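Local coordinates for Lmo1076 protein (Listeria monocytogenes serovar 1/2a, PDB 3FI7), which hydrolyses bacterial cell-wall peptidoglycan as the autolysin Auto, an autoinhibited N-acetylglucosaminidase of family GH73, represented here by its catalytic domain, at residues A[35-40]-A[54-59]. Residues are numbered along the deposited sequence; the frame is centred on the assembly and turned at random.
Sequences NSISTQ and VMIAQA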
loop_
_atom_site.group_PDB
_atom_site.type_symbol
_atom_site.label_atom_id
_atom_site.label_comp_id
_atom_site.label_asym_id
_atom_site.label_seq_id
_atom_site.Cartn_x
_atom_site.Cartn_y
_atom_site.Cartn_z
ATOM N N ASN A 35 4.273 -7.399 -6.773
ATOM C CA ASN A 35 4.450 -7.412 -8.224
ATOM C C ASN A 35 3.199 -6.922 -8.947
ATOM O O ASN A 35 3.295 -6.304 -9.994
ATOM C CB ASN A 35 4.815 -8.814 -8.726
ATOM C CG ASN A 35 6.143 -9.318 -8.168
ATOM O OD1 ASN A 35 6.952 -8.547 -7.646
ATOM N ND2 ASN A 35 6.363 -10.623 -8.271
ATOM N N SER A 36 2.027 -7.194 -8.378
ATOM C CA SER A 36 0.769 -6.858 -9.038
ATOM C C SER A 36 0.384 -5.379 -8.956
ATOM O O SER A 36 -0.447 -4.932 -9.725
ATOM C CB SER A 36 -0.382 -7.702 -8.477
ATOM O OG SER A 36 -0.816 -7.193 -7.227
ATOM N N ILE A 37 0.972 -4.620 -8.036
ATOM C CA ILE A 37 0.619 -3.202 -7.930
ATOM C C ILE A 37 1.776 -2.220 -8.150
ATOM O O ILE A 37 1.567 -1.007 -8.157
ATOM C CB ILE A 37 -0.011 -2.883 -6.562
ATOM C CG1 ILE A 37 0.964 -3.233 -5.425
ATOM C CG2 ILE A 37 -1.353 -3.605 -6.396
ATOM C CD1 ILE A 37 0.633 -2.490 -4.106
ATOM N N SER A 38 2.994 -2.729 -8.322
ATOM C CA SER A 38 4.164 -1.852 -8.355
ATOM C C SER A 38 4.147 -0.920 -9.566
ATOM O O SER A 38 4.525 0.245 -9.459
ATOM C CB SER A 38 5.472 -2.659 -8.310
ATOM O OG SER A 38 5.625 -3.456 -9.480
ATOM N N THR A 39 3.711 -1.431 -10.713
ATOM C CA THR A 39 3.640 -0.616 -11.925
ATOM C C THR A 39 2.706 0.584 -11.758
ATOM O O THR A 39 3.076 1.721 -12.057
ATOM C CB THR A 39 3.159 -1.436 -13.126
ATOM O OG1 THR A 39 3.934 -2.631 -13.220
ATOM C CG2 THR A 39 3.289 -0.617 -14.432
ATOM N N GLN A 40 1.499 0.323 -11.276
ATOM C CA GLN A 40 0.514 1.380 -11.064
ATOM C C GLN A 40 0.965 2.322 -9.959
ATOM O O GLN A 40 0.717 3.521 -10.027
ATOM C CB GLN A 40 -0.863 0.788 -10.736
ATOM C CG GLN A 40 -1.490 0.028 -11.905
ATOM C CD GLN A 40 -2.469 -1.074 -11.460
ATOM O OE1 GLN A 40 -2.198 -1.847 -10.521
ATOM N NE2 GLN A 40 -3.606 -1.158 -12.150
ATOM N N VAL A 54 6.393 3.759 -0.280
ATOM C CA VAL A 54 5.508 3.999 0.848
ATOM C C VAL A 54 4.074 3.582 0.496
ATOM O O VAL A 54 3.356 3.014 1.323
ATOM C CB VAL A 54 5.581 5.476 1.292
ATOM C CG1 VAL A 54 4.502 5.798 2.320
ATOM C CG2 VAL A 54 6.975 5.782 1.843
ATOM N N MET A 55 3.670 3.837 -0.743
ATOM C CA MET A 55 2.344 3.420 -1.203
ATOM C C MET A 55 2.180 1.896 -1.236
ATOM O O MET A 55 1.144 1.355 -0.831
ATOM C CB MET A 55 2.041 3.993 -2.590
ATOM C CG MET A 55 0.668 3.571 -3.117
ATOM S SD MET A 55 0.283 4.173 -4.781
ATOM C CE MET A 55 -0.363 5.801 -4.409
ATOM N N ILE A 56 3.200 1.207 -1.736
ATOM C CA ILE A 56 3.142 -0.243 -1.835
ATOM C C ILE A 56 3.130 -0.839 -0.430
ATOM O O ILE A 56 2.364 -1.752 -0.151
ATOM C CB ILE A 56 4.320 -0.806 -2.666
ATOM C CG1 ILE A 56 4.202 -0.357 -4.124
ATOM C CG2 ILE A 56 4.364 -2.318 -2.576
ATOM C CD1 ILE A 56 5.522 -0.372 -4.885
ATOM N N ALA A 57 3.967 -0.310 0.458
ATOM C CA ALA A 57 3.987 -0.787 1.843
ATOM C C ALA A 57 2.643 -0.546 2.534
ATOM O O ALA A 57 2.136 -1.415 3.239
ATOM C CB ALA A 57 5.104 -0.130 2.618
ATOM N N GLN A 58 2.058 0.629 2.319
ATOM C CA GLN A 58 0.741 0.914 2.880
ATOM C C GLN A 58 -0.305 -0.048 2.348
ATOM O O GLN A 58 -1.126 -0.555 3.113
ATOM C CB GLN A 58 0.302 2.353 2.596
ATOM C CG GLN A 58 0.791 3.353 3.606
ATOM C CD GLN A 58 -0.034 4.624 3.595
ATOM O OE1 GLN A 58 0.012 5.395 2.637
ATOM N NE2 GLN A 58 -0.793 4.854 4.665
ATOM N N ALA A 59 -0.273 -0.310 1.042
ATOM C CA ALA A 59 -1.273 -1.192 0.448
ATOM C C ALA A 59 -1.180 -2.589 1.031
ATOM O O ALA A 59 -2.203 -3.203 1.304
ATOM C CB ALA A 59 -1.150 -1.237 -1.060
#
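Ile-37 reaches with its CD1 methyl toward the facing helix and overlaps both Ala-59 and Ile-56. The closer partner is Ala-59, whose CB lies 3.7 Å from Ile-37 CD1; on the same methyl, Ile-56 CG2 follows at 4.0 Å. That reach depends on a chi1 of 59°, which tucks CG1 of Ile-37 between its own N and C, and on a nearly extended chi2 of 159°, which then sends CD1 toward the other helix. The two isoleucines do not meet head-on: they pass flank to flank, pointing opposite ways, and Ile-56 CD1 arrives instead over the backbone of Ser-38, 4.0 Å from its CA. Ser-38 contributes carbon alone to this meeting, its CB standing 4.1 Å from Ile-56 CD1. Contacts across the interface are thus van der Waals in kind, and the four touching residues are all buried.

The axes of 35-40 and 54-59 approach to 10.0 Å, a separation filled by the isoleucine side chains, and the small Ala-59 lets Ile-37 in close. Phe-79 also packs on Ala-59, while Tyr-182, near the end of this catalytic-domain chain, touches Ser-38 and Ile-56. The two segment axes run at 143°, roughly antiparallel; the helices they belong to, 29-47 and 52-63, follow each other in the chain and form a helical hairpin in the core of the lysozyme-like glucosaminidase domain.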